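Local coordinates for protein phenylalanine--tRNA ligase beta subunit (Pyrococcus horikoshii, PDB 2CXI) that forms with the alpha subunit the tetrameric enzyme that attaches phenylalanine to tRNA(Phe) using ATP, the part here being an N-terminal fragment, at residues E241-T252 and Y325-M333. Numbering follows the deposited sequence. Where two conformers were deposited one is given.
Sequences EKVMLALNVMVT and YPAFRDDIM
At the interface between the B3/4 and B5 regions of the synthetase beta subunit, F328 and D330, in the loop that follows strand 320-325, lie against T252, V249, L245 and E241 of helix 240-255. P326 to R329 form a type I beta turn, and the CA atoms of F328 and N248, 5.1 Å apart, are the nearest CA pair of the two segments. The F328 ring leans on the helix at T252, whose OG1 sits 3.5 Å from F328 CD1, oblique to the ring. With a chi1 of 59°, T252 OG1 stands between its own backbone N and carbonyl carbon and also bonds N248 O at 2.8 Å, meeting that carbonyl from the face opposite to the T252 amide. A valine here, having no hydroxyl, would probably leave N248 O with the backbone amide as its one remaining donor within the helix. Nearly one turn earlier, V249 CG2 packs on F328 CB at 4.1 Å, while P326 CB lies over one face of the F328 ring, offset toward the rim. A further turn back, L245 CD2 presses on F328 O at 3.4 Å, and L245 CG lies against the D330 carboxylate. At the start of the segment, the bent E241 chain sets OE2 just 2.5 Å from D330 OD2, with the two carboxylates nearly coplanar; so short an approach is consistent with one of the two acids holding a proton. Beyond the contact, R329 turns away from the helix and grips D331 side-on, NE to OD1 at 2.9 Å and NH2 to OD2. R329 NH2 also makes a salt bridge to D341; both aspartates are predicted ligands of a magnesium ion shared with the alpha subunit. I332 CD1 lies over one face of the R329 guanidinium. The arrangement is a helix-to-loop domain junction, joining the B3/4 helix to the B5 loop that leads to the predicted magnesium site.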
ATOM      1  N   GLU A 241      -7.235  27.822 -12.963  1.00 20.15           N
ATOM      2  CA  GLU A 241      -7.729  28.903 -12.108  1.00 21.25           C
ATOM      3  C   GLU A 241      -9.229  28.870 -12.004  1.00 19.39           C
ATOM      4  O   GLU A 241      -9.772  29.156 -10.916  1.00 19.32           O
ATOM      5  CB  GLU A 241      -7.314  30.294 -12.655  1.00 22.54           C
ATOM      6  CG  GLU A 241      -7.748  31.504 -11.812  1.00 27.64           C
ATOM      7  CD  GLU A 241      -9.185  32.010 -12.048  1.00 34.46           C
ATOM      8  OE1 GLU A 241      -9.717  31.896 -13.180  1.00 35.40           O
ATOM      9  OE2 GLU A 241      -9.796  32.548 -11.069  1.00 35.77           O
ATOM     10  N   LYS A 242      -9.900  28.576 -13.125  1.00 17.83           N
ATOM     11  CA  LYS A 242     -11.365  28.583 -13.137  1.00 18.09           C
ATOM     12  C   LYS A 242     -11.993  27.423 -12.326  1.00 16.53           C
ATOM     13  O   LYS A 242     -12.956  27.635 -11.562  1.00 14.90           O
ATOM     14  CB  LYS A 242     -11.926  28.609 -14.562  1.00 18.91           C
ATOM     15  CG  LYS A 242     -11.927  30.020 -15.201  1.00 22.77           C
ATOM     16  CD  LYS A 242     -12.790  30.042 -16.471  1.00 22.80           C
ATOM     17  CE  LYS A 242     -14.213  29.657 -16.144  1.00 28.30           C
ATOM     18  NZ  LYS A 242     -15.022  30.888 -15.982  1.00 32.17           N
ATOM     19  N   VAL A 243     -11.432  26.229 -12.471  1.00 14.90           N
ATOM     20  CA  VAL A 243     -11.921  25.060 -11.696  1.00 14.86           C
ATOM     21  C   VAL A 243     -11.625  25.216 -10.207  1.00 15.17           C
ATOM     22  O   VAL A 243     -12.408  24.761  -9.358  1.00 13.65           O
ATOM     23  CB  VAL A 243     -11.465  23.737 -12.292  1.00 15.38           C
ATOM     24  CG1 VAL A 243     -12.065  23.580 -13.744  1.00 16.27           C
ATOM     25  CG2 VAL A 243      -9.907  23.607 -12.315  1.00 13.04           C
HETATM   26  N   MSE A 244     -10.522  25.890  -9.876  1.00 15.76           N
HETATM   27  CA  MSE A 244     -10.202  26.152  -8.465  1.00 19.22           C
HETATM   28  C   MSE A 244     -11.135  27.168  -7.820  1.00 17.04           C
HETATM   29  O   MSE A 244     -11.529  27.007  -6.693  1.00 15.00           O
HETATM   30  CB  MSE A 244      -8.760  26.610  -8.337  1.00 20.08           C
HETATM   31  CG  MSE A 244      -7.805  25.506  -8.712  0.50 22.81           C
HETATM   32 SE   MSE A 244      -7.392  24.436  -7.155  0.50 36.45          SE
HETATM   33  CE  MSE A 244      -5.994  25.642  -6.340  0.50 28.40           C
ATOM     34  N   LEU A 245     -11.470  28.218  -8.553  1.00 15.77           N
ATOM     35  CA  LEU A 245     -12.467  29.189  -8.067  1.00 15.98           C
ATOM     36  C   LEU A 245     -13.772  28.481  -7.728  1.00 13.80           C
ATOM     37  O   LEU A 245     -14.291  28.636  -6.621  1.00 13.92           O
ATOM     38  CB  LEU A 245     -12.695  30.297  -9.109  1.00 14.70           C
ATOM     39  CG  LEU A 245     -13.483  31.531  -8.646  1.00 17.78           C
ATOM     40  CD1 LEU A 245     -15.021  31.249  -8.583  1.00 19.65           C
ATOM     41  CD2 LEU A 245     -12.902  32.104  -7.346  1.00 22.64           C
ATOM     42  N   ALA A 246     -14.271  27.680  -8.679  1.00 12.81           N
ATOM     43  CA  ALA A 246     -15.531  26.962  -8.525  1.00 14.09           C
ATOM     44  C   ALA A 246     -15.470  25.982  -7.313  1.00 13.22           C
ATOM     45  O   ALA A 246     -16.399  25.883  -6.478  1.00 12.43           O
ATOM     46  CB  ALA A 246     -15.818  26.202  -9.805  1.00 13.00           C
ATOM     47  N   LEU A 247     -14.350  25.291  -7.180  1.00 13.08           N
ATOM     48  CA  LEU A 247     -14.173  24.372  -6.042  1.00 12.30           C
ATOM     49  C   LEU A 247     -14.207  25.158  -4.719  1.00 12.99           C
ATOM     50  O   LEU A 247     -14.830  24.734  -3.733  1.00 12.46           O
ATOM     51  CB  LEU A 247     -12.801  23.675  -6.174  1.00 12.09           C
ATOM     52  CG  LEU A 247     -12.477  22.684  -5.043  1.00 15.61           C
ATOM     53  CD1 LEU A 247     -13.439  21.420  -5.180  1.00 14.39           C
ATOM     54  CD2 LEU A 247     -10.977  22.273  -5.076  1.00 13.50           C
ATOM     55  N   ASN A 248     -13.523  26.305  -4.699  1.00 12.74           N
ATOM     56  CA  ASN A 248     -13.486  27.151  -3.546  1.00 13.19           C
ATOM     57  C   ASN A 248     -14.877  27.614  -3.141  1.00 13.49           C
ATOM     58  O   ASN A 248     -15.199  27.625  -1.954  1.00 14.25           O
ATOM     59  CB  ASN A 248     -12.561  28.343  -3.767  1.00 12.30           C
ATOM     60  CG  ASN A 248     -11.044  27.924  -3.884  1.00 14.90           C
ATOM     61  OD1 ASN A 248     -10.173  28.742  -4.255  1.00 21.63           O
ATOM     62  ND2 ASN A 248     -10.754  26.708  -3.527  1.00 11.84           N
ATOM     63  N   VAL A 249     -15.672  28.041  -4.125  1.00 13.10           N
ATOM     64  CA  VAL A 249     -17.059  28.414  -3.862  1.00 12.77           C
ATOM     65  C   VAL A 249     -17.835  27.218  -3.221  1.00 12.32           C
ATOM     66  O   VAL A 249     -18.488  27.376  -2.193  1.00 11.59           O
ATOM     67  CB  VAL A 249     -17.733  28.958  -5.162  1.00 12.73           C
ATOM     68  CG1 VAL A 249     -19.271  29.045  -4.997  1.00 14.49           C
ATOM     69  CG2 VAL A 249     -17.114  30.333  -5.551  1.00 13.61           C
HETATM   70  N   MSE A 250     -17.743  26.035  -3.826  1.00 13.72           N
HETATM   71  CA  MSE A 250     -18.445  24.822  -3.327  1.00 14.36           C
HETATM   72  C   MSE A 250     -18.073  24.500  -1.884  1.00 14.05           C
HETATM   73  O   MSE A 250     -18.953  24.265  -1.054  1.00 13.08           O
HETATM   74  CB  MSE A 250     -18.142  23.575  -4.184  1.00 14.46           C
HETATM   75  CG  MSE A 250     -18.702  23.581  -5.602  1.00 19.69           C
HETATM   76 SE   MSE A 250     -20.735  23.716  -5.665  1.00 31.76          SE
HETATM   77  CE  MSE A 250     -21.214  22.564  -4.226  1.00 24.67           C
ATOM     78  N   VAL A 251     -16.772  24.410  -1.593  1.00 14.28           N
ATOM     79  CA  VAL A 251     -16.355  24.009  -0.238  1.00 14.42           C
ATOM     80  C   VAL A 251     -16.622  25.072   0.841  1.00 14.33           C
ATOM     81  O   VAL A 251     -16.897  24.718   1.976  1.00 14.59           O
ATOM     82  CB  VAL A 251     -14.838  23.556  -0.172  1.00 14.97           C
ATOM     83  CG1 VAL A 251     -14.543  22.465  -1.216  1.00 13.82           C
ATOM     84  CG2 VAL A 251     -13.875  24.737  -0.372  1.00 13.08           C
ATOM     85  N   THR A 252     -16.507  26.364   0.503  1.00 14.45           N
ATOM     86  CA  THR A 252     -16.839  27.391   1.478  1.00 14.94           C
ATOM     87  C   THR A 252     -18.344  27.483   1.713  1.00 14.75           C
ATOM     88  O   THR A 252     -18.759  27.774   2.828  1.00 14.87           O
ATOM     89  CB  THR A 252     -16.215  28.775   1.162  1.00 16.40           C
ATOM     90  OG1 THR A 252     -16.651  29.240  -0.121  1.00 15.13           O
ATOM     91  CG2 THR A 252     -14.641  28.670   1.052  1.00 15.35           C
ATOM     92  N   TYR A 325      -8.407  39.079   0.878  1.00 19.40           N
ATOM     93  CA  TYR A 325      -9.813  38.757   0.635  1.00 19.58           C
ATOM     94  C   TYR A 325      -9.977  37.265   0.359  1.00 19.68           C
ATOM     95  O   TYR A 325      -8.979  36.568   0.060  1.00 20.15           O
ATOM     96  CB  TYR A 325     -10.370  39.649  -0.497  1.00 19.23           C
ATOM     97  CG  TYR A 325      -9.695  39.468  -1.864  1.00 20.87           C
ATOM     98  CD1 TYR A 325      -8.562  40.217  -2.217  1.00 20.53           C
ATOM     99  CD2 TYR A 325     -10.211  38.576  -2.800  1.00 17.61           C
ATOM    100  CE1 TYR A 325      -7.959  40.093  -3.499  1.00 22.65           C
ATOM    101  CE2 TYR A 325      -9.629  38.427  -4.062  1.00 21.63           C
ATOM    102  CZ  TYR A 325      -8.505  39.186  -4.413  1.00 24.10           C
ATOM    103  OH  TYR A 325      -7.937  39.016  -5.673  1.00 24.03           O
ATOM    104  N   PRO A 326     -11.210  36.753   0.499  1.00 19.85           N
ATOM    105  CA  PRO A 326     -11.464  35.293   0.451  1.00 19.17           C
ATOM    106  C   PRO A 326     -11.069  34.677  -0.891  1.00 18.26           C
ATOM    107  O   PRO A 326     -11.220  35.321  -1.936  1.00 16.76           O
ATOM    108  CB  PRO A 326     -12.980  35.192   0.616  1.00 20.32           C
ATOM    109  CG  PRO A 326     -13.383  36.480   1.283  1.00 19.59           C
ATOM    110  CD  PRO A 326     -12.449  37.524   0.769  1.00 20.20           C
ATOM    111  N   ALA A 327     -10.534  33.451  -0.855  1.00 17.56           N
ATOM    112  CA  ALA A 327     -10.105  32.733  -2.073  1.00 17.27           C
ATOM    113  C   ALA A 327     -11.292  32.318  -2.945  1.00 18.18           C
ATOM    114  O   ALA A 327     -11.085  31.852  -4.070  1.00 18.23           O
ATOM    115  CB  ALA A 327      -9.293  31.471  -1.689  1.00 16.98           C
ATOM    116  N   PHE A 328     -12.519  32.457  -2.426  1.00 16.92           N
ATOM    117  CA  PHE A 328     -13.751  32.199  -3.236  1.00 17.49           C
ATOM    118  C   PHE A 328     -14.123  33.362  -4.214  1.00 18.20           C
ATOM    119  O   PHE A 328     -15.085  33.248  -4.986  1.00 16.52           O
ATOM    120  CB  PHE A 328     -14.948  31.737  -2.358  1.00 16.71           C
ATOM    121  CG  PHE A 328     -15.416  32.752  -1.317  1.00 17.00           C
ATOM    122  CD1 PHE A 328     -15.331  32.442   0.032  1.00 15.97           C
ATOM    123  CD2 PHE A 328     -15.988  33.982  -1.687  1.00 17.29           C
ATOM    124  CE1 PHE A 328     -15.750  33.342   1.011  1.00 19.63           C
ATOM    125  CE2 PHE A 328     -16.444  34.887  -0.723  1.00 18.56           C
ATOM    126  CZ  PHE A 328     -16.317  34.578   0.639  1.00 18.99           C
ATOM    127  N   ARG A 329     -13.342  34.459  -4.172  1.00 17.62           N
ATOM    128  CA  ARG A 329     -13.503  35.589  -5.101  1.00 19.39           C
ATOM    129  C   ARG A 329     -12.367  35.622  -6.113  1.00 20.12           C
ATOM    130  O   ARG A 329     -11.206  35.367  -5.770  1.00 19.92           O
ATOM    131  CB  ARG A 329     -13.502  36.934  -4.358  1.00 19.35           C
ATOM    132  CG  ARG A 329     -14.705  37.221  -3.443  1.00 18.17           C
ATOM    133  CD  ARG A 329     -14.680  38.625  -2.921  1.00 19.45           C
ATOM    134  NE  ARG A 329     -14.812  39.667  -3.960  1.00 19.11           N
ATOM    135  CZ  ARG A 329     -14.990  40.960  -3.655  1.00 18.99           C
ATOM    136  NH1 ARG A 329     -15.018  41.333  -2.364  1.00 17.53           N
ATOM    137  NH2 ARG A 329     -15.120  41.875  -4.608  1.00 15.16           N
ATOM    138  N   ASP A 330     -12.697  35.909  -7.362  1.00 21.94           N
ATOM    139  CA  ASP A 330     -11.667  36.163  -8.348  1.00 23.76           C
ATOM    140  C   ASP A 330     -12.041  37.357  -9.244  1.00 24.46           C
ATOM    141  O   ASP A 330     -11.483  37.520 -10.331  1.00 24.96           O
ATOM    142  CB  ASP A 330     -11.301  34.884  -9.155  1.00 24.94           C
ATOM    143  CG  ASP A 330     -12.308  34.560 -10.268  1.00 29.42           C
ATOM    144  OD1 ASP A 330     -13.423  35.174 -10.291  1.00 31.91           O
ATOM    145  OD2 ASP A 330     -12.065  33.694 -11.161  1.00 31.46           O
ATOM    146  N   ASP A 331     -12.959  38.200  -8.767  1.00 24.23           N
ATOM    147  CA  ASP A 331     -13.417  39.356  -9.514  1.00 24.88           C
ATOM    148  C   ASP A 331     -12.575  40.615  -9.311  1.00 25.62           C
ATOM    149  O   ASP A 331     -12.739  41.576 -10.058  1.00 26.75           O
ATOM    150  CB  ASP A 331     -14.867  39.716  -9.141  1.00 23.89           C
ATOM    151  CG  ASP A 331     -15.035  40.009  -7.663  1.00 23.42           C
ATOM    152  OD1 ASP A 331     -14.534  39.204  -6.823  1.00 22.21           O
ATOM    153  OD2 ASP A 331     -15.653  41.024  -7.241  1.00 21.39           O
ATOM    154  N   ILE A 332     -11.705  40.634  -8.309  1.00 25.66           N
ATOM    155  CA  ILE A 332     -10.896  41.817  -8.020  1.00 25.33           C
ATOM    156  C   ILE A 332      -9.695  41.861  -8.960  1.00 28.08           C
ATOM    157  O   ILE A 332      -8.929  40.894  -9.028  1.00 27.49           O
ATOM    158  CB  ILE A 332     -10.457  41.826  -6.555  1.00 24.96           C
ATOM    159  CG1 ILE A 332     -11.673  42.008  -5.638  1.00 24.36           C
ATOM    160  CG2 ILE A 332      -9.451  42.949  -6.301  1.00 23.77           C
ATOM    161  CD1 ILE A 332     -11.382  41.665  -4.207  1.00 21.36           C
HETATM  162  N   MSE A 333      -9.559  42.963  -9.708  1.00 28.80           N
HETATM  163  CA  MSE A 333      -8.477  43.134 -10.700  1.00 32.05           C
HETATM  164  C   MSE A 333      -7.826  44.517 -10.585  1.00 29.70           C
HETATM  165  O   MSE A 333      -6.612  44.654 -10.694  1.00 29.16           O
HETATM  166  CB  MSE A 333      -9.032  42.982 -12.119  1.00 33.43           C
HETATM  167  CG  MSE A 333      -8.685  41.705 -12.860  0.50 34.59           C
HETATM  168 SE   MSE A 333      -9.995  41.283 -14.268  0.50 39.45          SE
HETATM  169  CE  MSE A 333      -8.756  40.631 -15.598  0.50 36.70           C
TER